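Local coordinates for protein vibralactone Cyclase (Boreostereum vibrans, PDB 6KD0) that probably catalyses, with an alpha/beta-hydrolase fold, the cyclization that forms the fused bicyclic beta-lactone of the fungal metabolite vibralactone, at residues T4-E9 with M303-G308; D62-E67 with D117-C122; V80-P85 with G161-D166; L289-V294 with V299-T304. All blocks are in the same frame, centred on the assembly; numbering follows the deposited sequence.

Contact 1: residues T4-E9 with M303-G308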
loop_
_atom_site.group_PDB
_atom_site.type_symbol
_atom_site.label_atom_id
_atom_site.label_comp_id
_atom_site.label_asym_id
_atom_site.label_seq_id
_atom_site.Cartn_x
_atom_site.Cartn_y
_atom_site.Cartn_z
ATOM N N THR A 4 17.043 -3.977 -17.046
ATOM C CA THR A 4 16.482 -5.353 -16.955
ATOM C C THR A 4 14.951 -5.280 -16.960
ATOM O O THR A 4 14.413 -4.177 -16.733
ATOM C CB THR A 4 17.006 -6.084 -15.712
ATOM O OG1 THR A 4 16.382 -7.368 -15.656
ATOM C CG2 THR A 4 16.739 -5.328 -14.429
ATOM N N LEU A 5 14.284 -6.412 -17.204
ATOM C CA LEU A 5 12.797 -6.451 -17.236
ATOM C C LEU A 5 12.304 -7.817 -16.743
ATOM O O LEU A 5 12.883 -8.841 -17.156
ATOM C CB LEU A 5 12.323 -6.179 -18.668
ATOM C CG LEU A 5 12.270 -7.399 -19.586
ATOM C CD1 LEU A 5 11.047 -8.253 -19.282
ATOM C CD2 LEU A 5 12.275 -6.979 -21.048
ATOM N N PHE A 6 11.274 -7.816 -15.891
ATOM C CA PHE A 6 10.684 -9.065 -15.340
ATOM C C PHE A 6 9.547 -9.399 -16.304
ATOM O O PHE A 6 8.593 -8.651 -16.303
ATOM C CB PHE A 6 10.108 -8.825 -13.936
ATOM C CG PHE A 6 9.348 -9.993 -13.345
ATOM C CD1 PHE A 6 8.326 -10.615 -14.035
ATOM C CD2 PHE A 6 9.619 -10.453 -12.067
ATOM C CE1 PHE A 6 7.651 -11.696 -13.505
ATOM C CE2 PHE A 6 8.942 -11.533 -11.536
ATOM C CZ PHE A 6 7.961 -12.153 -12.259
ATOM N N LEU A 7 9.615 -10.539 -16.992
ATOM C CA LEU A 7 8.674 -10.882 -18.091
ATOM C C LEU A 7 7.458 -11.775 -17.764
ATOM O O LEU A 7 6.393 -11.179 -17.589
ATOM C CB LEU A 7 9.512 -11.420 -19.259
ATOM C CG LEU A 7 9.478 -10.595 -20.541
ATOM C CD1 LEU A 7 10.711 -10.825 -21.374
ATOM C CD2 LEU A 7 8.244 -10.914 -21.358
ATOM N N ASP A 8 7.569 -13.115 -17.809
ATOM C CA ASP A 8 6.405 -14.045 -17.706
ATOM C C ASP A 8 6.584 -15.186 -16.697
ATOM O O ASP A 8 7.408 -15.035 -15.800
ATOM C CB ASP A 8 6.069 -14.726 -19.045
ATOM C CG ASP A 8 7.225 -14.924 -20.018
ATOM O OD1 ASP A 8 7.875 -13.943 -20.336
ATOM O OD2 ASP A 8 7.428 -16.051 -20.480
ATOM N N GLU A 9 5.741 -16.222 -16.899
ATOM C CA GLU A 9 5.532 -17.583 -16.284
ATOM C C GLU A 9 4.040 -17.932 -16.161
ATOM O O GLU A 9 3.683 -18.522 -15.131
ATOM C CB GLU A 9 6.264 -17.896 -14.970
ATOM C CG GLU A 9 5.616 -17.316 -13.714
ATOM C CD GLU A 9 6.530 -17.326 -12.509
ATOM O OE1 GLU A 9 6.531 -18.335 -11.783
ATOM O OE2 GLU A 9 7.246 -16.340 -12.307
ATOM N N MET A 303 11.846 -7.733 -5.311
ATOM C CA MET A 303 10.571 -7.959 -5.968
ATOM C C MET A 303 10.091 -9.345 -5.566
ATOM O O MET A 303 10.899 -10.269 -5.440
ATOM C CB MET A 303 10.744 -7.851 -7.486
ATOM C CG MET A 303 9.749 -8.607 -8.345
ATOM S SD MET A 303 8.154 -7.784 -8.372
ATOM C CE MET A 303 8.647 -6.136 -8.878
ATOM N N THR A 304 8.792 -9.477 -5.314
ATOM C CA THR A 304 8.156 -10.770 -5.089
ATOM C C THR A 304 6.919 -10.832 -5.958
ATOM O O THR A 304 6.060 -9.950 -5.854
ATOM C CB THR A 304 7.752 -10.975 -3.630
ATOM O OG1 THR A 304 8.898 -10.818 -2.791
ATOM C CG2 THR A 304 7.180 -12.369 -3.465
ATOM N N MET A 305 6.820 -11.869 -6.788
ATOM C CA MET A 305 5.691 -12.055 -7.691
ATOM C C MET A 305 4.831 -13.237 -7.240
ATOM O O MET A 305 5.353 -14.327 -6.964
ATOM C CB MET A 305 6.184 -12.262 -9.130
ATOM C CG MET A 305 5.088 -12.685 -10.106
ATOM S SD MET A 305 3.809 -11.416 -10.394
ATOM C CE MET A 305 4.765 -10.128 -11.222
ATOM N N TYR A 306 3.515 -13.027 -7.160
ATOM C CA TYR A 306 2.550 -14.091 -6.896
ATOM C C TYR A 306 1.797 -14.411 -8.178
ATOM O O TYR A 306 0.793 -13.755 -8.502
ATOM C CB TYR A 306 1.584 -13.694 -5.774
ATOM C CG TYR A 306 2.207 -13.865 -4.412
ATOM C CD1 TYR A 306 3.208 -13.009 -3.973
ATOM C CD2 TYR A 306 1.826 -14.916 -3.583
ATOM C CE1 TYR A 306 3.795 -13.183 -2.739
ATOM C CE2 TYR A 306 2.409 -15.095 -2.338
ATOM C CZ TYR A 306 3.385 -14.224 -1.924
ATOM O OH TYR A 306 3.979 -14.394 -0.691
ATOM N N PRO A 307 2.243 -15.401 -8.955
ATOM C CA PRO A 307 1.556 -15.706 -10.215
ATOM C C PRO A 307 0.181 -16.312 -9.981
ATOM O O PRO A 307 -0.082 -16.959 -8.966
ATOM C CB PRO A 307 2.488 -16.706 -10.915
ATOM C CG PRO A 307 3.489 -17.137 -9.914
ATOM C CD PRO A 307 3.471 -16.191 -8.755
ATOM N N GLY A 308 -0.706 -16.075 -10.943
ATOM C CA GLY A 308 -2.010 -16.717 -10.967
ATOM C C GLY A 308 -2.998 -16.266 -9.912
ATOM O O GLY A 308 -4.025 -16.934 -9.724
#
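Phe6 lies against Met303 and Met305 on strand 301-307, the outermost strand at one end of the alpha/beta-hydrolase sheet, and so brings the irregular N-terminal segment onto that edge. The two touching runs head much the same way, 23° apart end to end, but no hydrogen bond joins them; the attachment is made by side chains. The Phe6 ring reaches across to the strand because chi1 (174°) sets CG opposite the backbone N, and its far end does most of the touching: Phe6 CZ is 3.6 Å from Met305 CB. Met305 then bends at chi2 and chi3, which carries its methyl CE over one ring face, 4.3 Å from the centroid and 27° off the normal, a CH-pi contact. Met305 SD sits obliquely to the same ring at 5.4 Å from the centroid, a Met-aromatic pair. Nearer the ring's base, Phe6 CD2 approaches Met303 CG at 4.2 Å. Leu288 of helix 284-296 and Leu11 also touch Phe6. Exchanging this phenylalanine for an alanine would probably leave the Met305 methyl without its aromatic face and the N-terminal segment more weakly held to the strand. Farther along the segment, Glu9 is poorly ordered; as modelled, its carboxylate oxygen OE1 lies 3.8 Å from Pro307 CG.

Contact 2: residues D62-E67 with D117-C122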
loop_
_atom_site.group_PDB
_atom_site.type_symbol
_atom_site.label_atom_id
_atom_site.label_comp_id
_atom_site.label_asym_id
_atom_site.label_seq_id
_atom_site.Cartn_x
_atom_site.Cartn_y
_atom_site.Cartn_z
ATOM N N ASP A 62 -2.589 -7.078 26.568
ATOM C CA ASP A 62 -1.503 -6.474 27.328
ATOM C C ASP A 62 -0.297 -6.131 26.463
ATOM O O ASP A 62 0.587 -5.395 26.918
ATOM C CB ASP A 62 -1.054 -7.418 28.439
ATOM C CG ASP A 62 -0.685 -8.783 27.910
ATOM O OD1 ASP A 62 -1.613 -9.528 27.540
ATOM O OD2 ASP A 62 0.520 -9.100 27.830
ATOM N N ARG A 63 -0.222 -6.653 25.242
ATOM C CA ARG A 63 1.000 -6.574 24.453
ATOM C C ARG A 63 1.023 -5.386 23.498
ATOM O O ARG A 63 2.047 -5.148 22.845
ATOM C CB ARG A 63 1.191 -7.878 23.676
ATOM C CG ARG A 63 1.470 -9.091 24.581
ATOM C CD ARG A 63 1.838 -10.319 23.770
ATOM N NE ARG A 63 3.171 -10.213 23.184
ATOM C CZ ARG A 63 4.295 -10.562 23.800
ATOM N NH1 ARG A 63 4.256 -11.041 25.035
ATOM N NH2 ARG A 63 5.456 -10.421 23.184
ATOM N N TYR A 64 -0.068 -4.637 23.400
ATOM C CA TYR A 64 -0.078 -3.449 22.558
ATOM C C TYR A 64 -1.174 -2.524 23.055
ATOM O O TYR A 64 -2.109 -2.946 23.732
ATOM C CB TYR A 64 -0.310 -3.808 21.086
ATOM C CG TYR A 64 -1.720 -4.279 20.835
ATOM C CD1 TYR A 64 -2.073 -5.602 21.062
ATOM C CD2 TYR A 64 -2.714 -3.399 20.406
ATOM C CE1 TYR A 64 -3.367 -6.039 20.853
ATOM C CE2 TYR A 64 -4.013 -3.827 20.197
ATOM C CZ TYR A 64 -4.329 -5.146 20.415
ATOM O OH TYR A 64 -5.618 -5.593 20.218
ATOM N N ARG A 65 -1.068 -1.256 22.680
ATOM C CA ARG A 65 -2.150 -0.319 22.923
ATOM C C ARG A 65 -2.344 0.520 21.673
ATOM O O ARG A 65 -1.457 0.621 20.816
ATOM C CB ARG A 65 -1.892 0.586 24.141
ATOM C CG ARG A 65 -0.660 1.458 24.008
ATOM C CD ARG A 65 -0.342 2.194 25.305
ATOM N NE ARG A 65 0.810 3.076 25.133
ATOM C CZ ARG A 65 0.715 4.349 24.760
ATOM N NH1 ARG A 65 -0.483 4.874 24.534
ATOM N NH2 ARG A 65 1.813 5.088 24.615
ATOM N N LEU A 66 -3.536 1.092 21.570
ATOM C CA LEU A 66 -3.929 1.939 20.454
ATOM C C LEU A 66 -4.049 3.368 20.941
ATOM O O LEU A 66 -4.533 3.605 22.047
ATOM C CB LEU A 66 -5.280 1.509 19.878
ATOM C CG LEU A 66 -5.401 0.038 19.538
ATOM C CD1 LEU A 66 -6.815 -0.278 19.071
ATOM C CD2 LEU A 66 -4.376 -0.333 18.491
ATOM N N GLU A 67 -3.652 4.322 20.099
ATOM C CA GLU A 67 -3.862 5.731 20.392
ATOM C C GLU A 67 -4.400 6.417 19.145
ATOM O O GLU A 67 -3.789 6.332 18.077
ATOM C CB GLU A 67 -2.564 6.388 20.869
ATOM C CG GLU A 67 -2.735 7.822 21.311
ATOM C CD GLU A 67 -2.826 7.971 22.822
ATOM O OE1 GLU A 67 -1.799 7.778 23.516
ATOM O OE2 GLU A 67 -3.929 8.293 23.315
ATOM N N ASP A 117 -4.406 -6.322 11.120
ATOM C CA ASP A 117 -3.077 -6.662 10.626
ATOM C C ASP A 117 -2.021 -5.837 11.351
ATOM O O ASP A 117 -0.991 -6.371 11.775
ATOM C CB ASP A 117 -2.989 -6.433 9.117
ATOM C CG ASP A 117 -3.451 -7.639 8.305
ATOM O OD1 ASP A 117 -3.104 -8.774 8.674
ATOM O OD2 ASP A 117 -4.166 -7.454 7.296
ATOM N N LEU A 118 -2.299 -4.546 11.578
ATOM C CA LEU A 118 -1.290 -3.692 12.202
ATOM C C LEU A 118 -1.166 -3.981 13.701
ATOM O O LEU A 118 -0.051 -3.919 14.240
ATOM C CB LEU A 118 -1.597 -2.213 11.947
ATOM C CG LEU A 118 -1.428 -1.775 10.477
ATOM C CD1 LEU A 118 -1.806 -0.311 10.274
ATOM C CD2 LEU A 118 0.004 -2.021 9.966
ATOM N N ARG A 119 -2.274 -4.339 14.374
ATOM C CA ARG A 119 -2.158 -4.808 15.752
ATOM C C ARG A 119 -1.189 -5.974 15.809
ATOM O O ARG A 119 -0.310 -6.037 16.680
ATOM C CB ARG A 119 -3.515 -5.234 16.311
ATOM C CG ARG A 119 -4.488 -4.123 16.576
ATOM C CD ARG A 119 -5.842 -4.720 16.903
ATOM N NE ARG A 119 -6.931 -3.767 16.746
ATOM C CZ ARG A 119 -7.820 -3.487 17.693
ATOM N NH1 ARG A 119 -7.752 -4.083 18.885
ATOM N NH2 ARG A 119 -8.780 -2.625 17.446
ATOM N N ILE A 120 -1.316 -6.895 14.847
ATOM C CA ILE A 120 -0.437 -8.053 14.837
ATOM C C ILE A 120 0.996 -7.612 14.573
ATOM O O ILE A 120 1.921 -7.967 15.326
ATOM C CB ILE A 120 -0.948 -9.070 13.803
ATOM C CG1 ILE A 120 -2.301 -9.604 14.283
ATOM C CG2 ILE A 120 0.072 -10.178 13.574
ATOM C CD1 ILE A 120 -3.122 -10.258 13.228
ATOM N N ILE A 121 1.180 -6.732 13.579
ATOM C CA ILE A 121 2.523 -6.420 13.107
ATOM C C ILE A 121 3.282 -5.651 14.170
ATOM O O ILE A 121 4.466 -5.914 14.421
ATOM C CB ILE A 121 2.470 -5.647 11.771
ATOM C CG1 ILE A 121 2.210 -6.611 10.606
ATOM C CG2 ILE A 121 3.766 -4.851 11.559
ATOM C CD1 ILE A 121 1.886 -5.934 9.294
ATOM N N CYS A 122 2.607 -4.713 14.839
ATOM C CA CYS A 122 3.286 -3.920 15.857
ATOM C C CYS A 122 3.814 -4.815 16.970
ATOM O O CYS A 122 4.920 -4.591 17.469
ATOM C CB CYS A 122 2.361 -2.819 16.384
ATOM S SG CYS A 122 1.400 -3.137 17.883
#
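Strand 64-73, which borders the sheet at the end remote from strand 301-307, is covered here by helix 115-125 through Tyr64, Leu66, Arg119 and Cys122. The side chain of Arg119, extended from CG to NE, runs past the Tyr64 ring: its CB stands over one face toward the rim, and its CG comes to 3.7 Å from Tyr64 CE2. The guanidinium then meets the phenol's hydroxyl. Arg119 NH1 donates to Tyr64 OH over 2.9 Å with an N-H...O angle of 154°, and the oxygen lies close to the guanidinium plane, while ring and guanidinium planes stand 70° apart. In the alpha/beta-hydrolase fold helices pack against the central sheet; the local axes of this strand and helix approach to 9.2 Å at 130°. Leu66 sets CD1 over one face of the same guanidinium, toward its rim, 3.5 Å from Arg119 NH2. That nitrogen also forms a salt bridge with Asp115, one turn earlier on the helix, so phenol and carboxylate together probably limit the group's rotation. At the base of the ring, Cys122 SG packs 3.7 Å from Tyr64 CB and lies obliquely to the ring, 5.5 Å from its centroid.

Contact 3: residues V80-P85 with G161-D166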
loop_
_atom_site.group_PDB
_atom_site.type_symbol
_atom_site.label_atom_id
_atom_site.label_comp_id
_atom_site.label_asym_id
_atom_site.label_seq_id
_atom_site.Cartn_x
_atom_site.Cartn_y
_atom_site.Cartn_z
ATOM N N VAL A 80 -5.911 9.725 12.707
ATOM C CA VAL A 80 -4.688 8.942 12.663
ATOM C C VAL A 80 -4.770 7.926 13.794
ATOM O O VAL A 80 -5.152 8.276 14.913
ATOM C CB VAL A 80 -3.449 9.851 12.847
ATOM C CG1 VAL A 80 -2.211 9.027 13.028
ATOM C CG2 VAL A 80 -3.301 10.818 11.675
ATOM N N ARG A 81 -4.432 6.673 13.522
ATOM C CA ARG A 81 -4.346 5.681 14.583
ATOM C C ARG A 81 -2.918 5.169 14.688
ATOM O O ARG A 81 -2.276 4.875 13.672
ATOM C CB ARG A 81 -5.313 4.523 14.340
ATOM C CG ARG A 81 -5.090 3.330 15.280
ATOM C CD ARG A 81 -6.294 2.378 15.260
ATOM N NE ARG A 81 -7.399 2.900 16.052
ATOM C CZ ARG A 81 -8.446 2.189 16.454
ATOM N NH1 ARG A 81 -8.551 0.906 16.140
ATOM N NH2 ARG A 81 -9.389 2.772 17.178
ATOM N N THR A 82 -2.431 5.038 15.926
ATOM C CA THR A 82 -1.108 4.509 16.208
ATOM C C THR A 82 -1.249 3.222 17.011
ATOM O O THR A 82 -2.152 3.085 17.853
ATOM C CB THR A 82 -0.228 5.527 16.963
ATOM O OG1 THR A 82 -0.786 5.791 18.260
ATOM C CG2 THR A 82 -0.136 6.834 16.189
ATOM N N TYR A 83 -0.341 2.296 16.728
ATOM C CA TYR A 83 -0.315 0.931 17.232
ATOM C C TYR A 83 1.031 0.788 17.922
ATOM O O TYR A 83 2.074 0.808 17.254
ATOM C CB TYR A 83 -0.457 -0.093 16.093
ATOM C CG TYR A 83 -1.700 0.066 15.239
ATOM C CD1 TYR A 83 -1.783 1.080 14.280
ATOM C CD2 TYR A 83 -2.784 -0.795 15.379
ATOM C CE1 TYR A 83 -2.917 1.239 13.511
ATOM C CE2 TYR A 83 -3.929 -0.644 14.603
ATOM C CZ TYR A 83 -3.982 0.378 13.670
ATOM O OH TYR A 83 -5.118 0.548 12.902
ATOM N N ILE A 84 1.016 0.658 19.246
ATOM C CA ILE A 84 2.191 0.843 20.084
ATOM C C ILE A 84 2.432 -0.455 20.842
ATOM O O ILE A 84 1.544 -0.904 21.568
ATOM C CB ILE A 84 1.993 2.011 21.063
ATOM C CG1 ILE A 84 1.585 3.268 20.286
ATOM C CG2 ILE A 84 3.237 2.189 21.942
ATOM C CD1 ILE A 84 0.817 4.293 21.093
ATOM N N PRO A 85 3.596 -1.102 20.689
ATOM C CA PRO A 85 3.881 -2.313 21.472
ATOM C C PRO A 85 4.074 -1.981 22.938
ATOM O O PRO A 85 4.686 -0.967 23.288
ATOM C CB PRO A 85 5.181 -2.853 20.863
ATOM C CG PRO A 85 5.765 -1.751 20.067
ATOM C CD PRO A 85 4.690 -0.737 19.775
ATOM N N GLY A 161 7.833 10.679 19.295
ATOM C CA GLY A 161 8.094 10.386 20.698
ATOM C C GLY A 161 6.841 10.308 21.537
ATOM O O GLY A 161 6.792 9.564 22.522
ATOM N N SER A 162 5.799 11.041 21.143
ATOM C CA SER A 162 4.563 11.045 21.911
ATOM C C SER A 162 3.813 9.722 21.831
ATOM O O SER A 162 2.937 9.486 22.664
ATOM C CB SER A 162 3.677 12.208 21.461
ATOM O OG SER A 162 3.083 11.925 20.220
ATOM N N PHE A 163 4.154 8.824 20.895
ATOM C CA PHE A 163 3.596 7.475 20.961
ATOM C C PHE A 163 4.704 6.418 20.951
ATOM O O PHE A 163 4.530 5.312 20.415
ATOM C CB PHE A 163 2.554 7.246 19.856
ATOM C CG PHE A 163 3.019 7.603 18.469
ATOM C CD1 PHE A 163 3.605 6.654 17.658
ATOM C CD2 PHE A 163 2.829 8.887 17.964
ATOM C CE1 PHE A 163 4.031 6.974 16.367
ATOM C CE2 PHE A 163 3.252 9.217 16.688
ATOM C CZ PHE A 163 3.859 8.262 15.888
ATOM N N ASN A 164 5.850 6.742 21.573
ATOM C CA ASN A 164 6.935 5.793 21.853
ATOM C C ASN A 164 7.669 5.339 20.592
ATOM O O ASN A 164 8.253 4.252 20.569
ATOM C CB ASN A 164 6.430 4.561 22.618
ATOM C CG ASN A 164 6.126 4.855 24.065
ATOM O OD1 ASN A 164 5.079 5.401 24.391
ATOM N ND2 ASN A 164 7.049 4.479 24.951
ATOM N N ALA A 165 7.661 6.156 19.542
ATOM C CA ALA A 165 8.357 5.846 18.303
ATOM C C ALA A 165 9.567 6.757 18.139
ATOM O O ALA A 165 9.597 7.883 18.654
ATOM C CB ALA A 165 7.430 5.995 17.091
ATOM N N ASP A 166 10.574 6.251 17.437
ATOM C CA ASP A 166 11.747 7.052 17.105
ATOM C C ASP A 166 12.169 6.689 15.687
ATOM O O ASP A 166 12.710 5.598 15.456
ATOM C CB ASP A 166 12.881 6.828 18.115
ATOM C CG ASP A 166 14.170 7.576 17.746
ATOM O OD1 ASP A 166 14.188 8.325 16.738
ATOM O OD2 ASP A 166 15.167 7.410 18.484
#
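Thr82 sets its methyl squarely over the Phe163 ring: CG2 is 3.9 Å from the centroid and only 6° off the normal, which identifies a centred CH-pi contact. Thr82 CG2 is consequently near-equidistant from several ring carbons, with Phe163 CG at 4.0 Å. Beside it Ile84 packs on the root of the same residue, its CD1 3.6 Å from Phe163 CB and its CG1 3.6 Å from the carbonyl Phe163 O, while its other branch, CG2, meets Asn164 CB at 4.0 Å. A replacement of Phe163 by serine would probably open a gap above the threonine methyl and deprive it of its aromatic cover. The contact joins strand 76-85, next to the outermost strand 64-73 of the alpha/beta-hydrolase sheet, to the loop that leads from helix 144-158 into strand 171-176. Thr82 and Ile84, two residues apart on the strand, both direct their side chains to that loop. The Thr82 rotamer is consistent with its hydroxyl bond: OG1 takes the position between backbone N and carbonyl carbon (chi1 65°) and is hydrogen-bonded to Glu67 O on the adjoining strand. On the loop side, Asn164 N bonds to Gly161 O at 3.1 Å, closing a turn through Ser162 and Phe163. The Asn164 amide is held in turn, with ND2 hydrogen-bonded to the backbone oxygens of Lys91 and Lys93.

Contact 4: residues L289-V294 with V299-T304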
loop_
_atom_site.group_PDB
_atom_site.type_symbol
_atom_site.label_atom_id
_atom_site.label_comp_id
_atom_site.label_asym_id
_atom_site.label_seq_id
_atom_site.Cartn_x
_atom_site.Cartn_y
_atom_site.Cartn_z
ATOM N N LEU A 289 7.189 -1.961 -14.181
ATOM C CA LEU A 289 7.944 -0.896 -14.824
ATOM C C LEU A 289 8.491 0.075 -13.790
ATOM O O LEU A 289 9.665 0.466 -13.855
ATOM C CB LEU A 289 7.050 -0.173 -15.827
ATOM C CG LEU A 289 7.624 1.064 -16.494
ATOM C CD1 LEU A 289 8.860 0.673 -17.283
ATOM C CD2 LEU A 289 6.547 1.664 -17.390
ATOM N N TYR A 290 7.645 0.487 -12.832
ATOM C CA TYR A 290 8.098 1.401 -11.785
ATOM C C TYR A 290 9.262 0.787 -11.018
ATOM O O TYR A 290 10.280 1.448 -10.770
ATOM C CB TYR A 290 6.932 1.751 -10.830
ATOM C CG TYR A 290 7.351 2.677 -9.693
ATOM C CD1 TYR A 290 7.934 2.174 -8.519
ATOM C CD2 TYR A 290 7.204 4.051 -9.808
ATOM C CE1 TYR A 290 8.339 3.006 -7.506
ATOM C CE2 TYR A 290 7.609 4.903 -8.793
ATOM C CZ TYR A 290 8.179 4.375 -7.655
ATOM O OH TYR A 290 8.580 5.217 -6.653
ATOM N N HIS A 291 9.147 -0.500 -10.686
ATOM C CA HIS A 291 10.225 -1.183 -9.990
ATOM C C HIS A 291 11.507 -1.218 -10.824
ATOM O O HIS A 291 12.611 -1.044 -10.287
ATOM C CB HIS A 291 9.769 -2.590 -9.636
ATOM C CG HIS A 291 10.882 -3.482 -9.205
ATOM N ND1 HIS A 291 11.491 -4.376 -10.065
ATOM C CD2 HIS A 291 11.491 -3.630 -8.007
ATOM C CE1 HIS A 291 12.427 -5.037 -9.412
ATOM N NE2 HIS A 291 12.438 -4.613 -8.160
ATOM N N ALA A 292 11.377 -1.459 -12.130
ATOM C CA ALA A 292 12.541 -1.485 -13.010
ATOM C C ALA A 292 13.230 -0.127 -13.037
ATOM O O ALA A 292 14.464 -0.042 -12.972
ATOM C CB ALA A 292 12.119 -1.906 -14.420
ATOM N N LEU A 293 12.442 0.948 -13.126
ATOM C CA LEU A 293 13.023 2.289 -13.156
ATOM C C LEU A 293 13.705 2.623 -11.844
ATOM O O LEU A 293 14.744 3.294 -11.831
ATOM C CB LEU A 293 11.959 3.338 -13.466
ATOM C CG LEU A 293 11.391 3.372 -14.877
ATOM C CD1 LEU A 293 10.356 4.449 -14.942
ATOM C CD2 LEU A 293 12.498 3.638 -15.892
ATOM N N VAL A 294 13.131 2.188 -10.720
ATOM C CA VAL A 294 13.767 2.486 -9.441
ATOM C C VAL A 294 15.078 1.713 -9.318
ATOM O O VAL A 294 16.094 2.256 -8.857
ATOM C CB VAL A 294 12.803 2.202 -8.266
ATOM C CG1 VAL A 294 13.551 2.182 -6.946
ATOM C CG2 VAL A 294 11.698 3.244 -8.216
ATOM N N VAL A 299 18.689 2.379 -6.721
ATOM C CA VAL A 299 18.095 2.113 -5.418
ATOM C C VAL A 299 18.059 0.612 -5.190
ATOM O O VAL A 299 17.773 -0.156 -6.112
ATOM C CB VAL A 299 16.684 2.722 -5.346
ATOM C CG1 VAL A 299 15.964 2.306 -4.047
ATOM C CG2 VAL A 299 16.770 4.243 -5.467
ATOM N N GLU A 300 18.378 0.191 -3.964
ATOM C CA GLU A 300 18.278 -1.214 -3.595
ATOM C C GLU A 300 16.822 -1.658 -3.528
ATOM O O GLU A 300 15.956 -0.950 -3.006
ATOM C CB GLU A 300 18.954 -1.496 -2.255
ATOM C CG GLU A 300 19.064 -3.009 -1.965
ATOM C CD GLU A 300 19.606 -3.314 -0.579
ATOM O OE1 GLU A 300 19.812 -2.365 0.206
ATOM O OE2 GLU A 300 19.820 -4.503 -0.272
ATOM N N THR A 301 16.580 -2.885 -3.975
ATOM C CA THR A 301 15.264 -3.273 -4.440
ATOM C C THR A 301 15.101 -4.784 -4.345
ATOM O O THR A 301 16.045 -5.542 -4.604
ATOM C CB THR A 301 15.118 -2.763 -5.875
ATOM O OG1 THR A 301 14.129 -1.734 -5.950
ATOM C CG2 THR A 301 14.858 -3.858 -6.833
ATOM N N ARG A 302 13.907 -5.208 -3.938
ATOM C CA ARG A 302 13.501 -6.605 -3.964
ATOM C C ARG A 302 12.094 -6.696 -4.526
ATOM O O ARG A 302 11.264 -5.825 -4.274
ATOM C CB ARG A 302 13.559 -7.245 -2.586
ATOM C CG ARG A 302 14.963 -7.471 -2.108
ATOM C CD ARG A 302 15.041 -8.372 -0.900
ATOM N NE ARG A 302 16.418 -8.416 -0.420
ATOM C CZ ARG A 302 16.828 -9.025 0.690
ATOM N NH1 ARG A 302 15.961 -9.662 1.474
ATOM N NH2 ARG A 302 18.119 -8.988 1.017
ATOM N N MET A 303 11.846 -7.733 -5.311
ATOM C CA MET A 303 10.571 -7.959 -5.968
ATOM C C MET A 303 10.091 -9.345 -5.566
ATOM O O MET A 303 10.899 -10.269 -5.440
ATOM C CB MET A 303 10.744 -7.851 -7.486
ATOM C CG MET A 303 9.749 -8.607 -8.345
ATOM S SD MET A 303 8.154 -7.784 -8.372
ATOM C CE MET A 303 8.647 -6.136 -8.878
ATOM N N THR A 304 8.792 -9.477 -5.314
ATOM C CA THR A 304 8.156 -10.770 -5.089
ATOM C C THR A 304 6.919 -10.832 -5.958
ATOM O O THR A 304 6.060 -9.950 -5.854
ATOM C CB THR A 304 7.752 -10.975 -3.630
ATOM O OG1 THR A 304 8.898 -10.818 -2.791
ATOM C CG2 THR A 304 7.180 -12.369 -3.465
#
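His291 presents one ring face to Met303, whose terminal methyl lies over it. Met303 CE stands 3.6 Å from the imidazole centroid and 19° off the normal, a CH-pi contact displaced toward the rim, with CE 3.5 Å from His291 CG. The methionine reaches this place by bending at both chi2 and chi3, so that its tip returns toward the helix while its CB stays 3.7 Å from His291 NE2. On the histidine, a chi1 of 167° places the imidazole on the far side of CB from the backbone N and turns it out from the helix toward the strand. Thr301 OG1 comes to 3.8 Å from His291 CD2, though the model is too tight beside it for the exact placement of Thr301 to be trusted. The contact buries both His291 NE2 and Thr301 OG1, and neither has a polar partner in the model. Val294 and Val299 cross obliquely nearer the connecting turn, with Val294 CG1 3.6 Å from Val299 CB. There the backbones also meet, through a weak hydrogen bond of 3.4 Å from Val299 N to Val294 O. Helix and strand run nearly antiparallel, their local axes 158° apart and 9.4 Å at closest approach. They form the second half of a beta-alpha-beta crossover: strand 273-278 leads into helix 284-296, which packs on the sheet before the chain returns as strand 301-307 beside strand 273-278.

How the contacts relate
From the N terminus, segment 4-9 waits nearly the whole chain for its partner, and contact 1 closes a loop of 293 intervening residues on strand 301-307. Contacts 2 and 3, closing loops of 49 and 75 residues, are nested inside it. They cross: strand 64-73 comes first, then strand 76-85, then the helix that completes contact 2, and lastly the loop that completes contact 3. The two strands are sheet neighbours, with Arg65 N 2.9 Å from Ile84 O. Contact 4 follows both in series, a closure over four residues that shares Met303 and Thr304 with contact 1. Contacts 1 and 4 thus serve one end of the sheet, and contacts 2 and 3, with centres at least 30 Å away, the other.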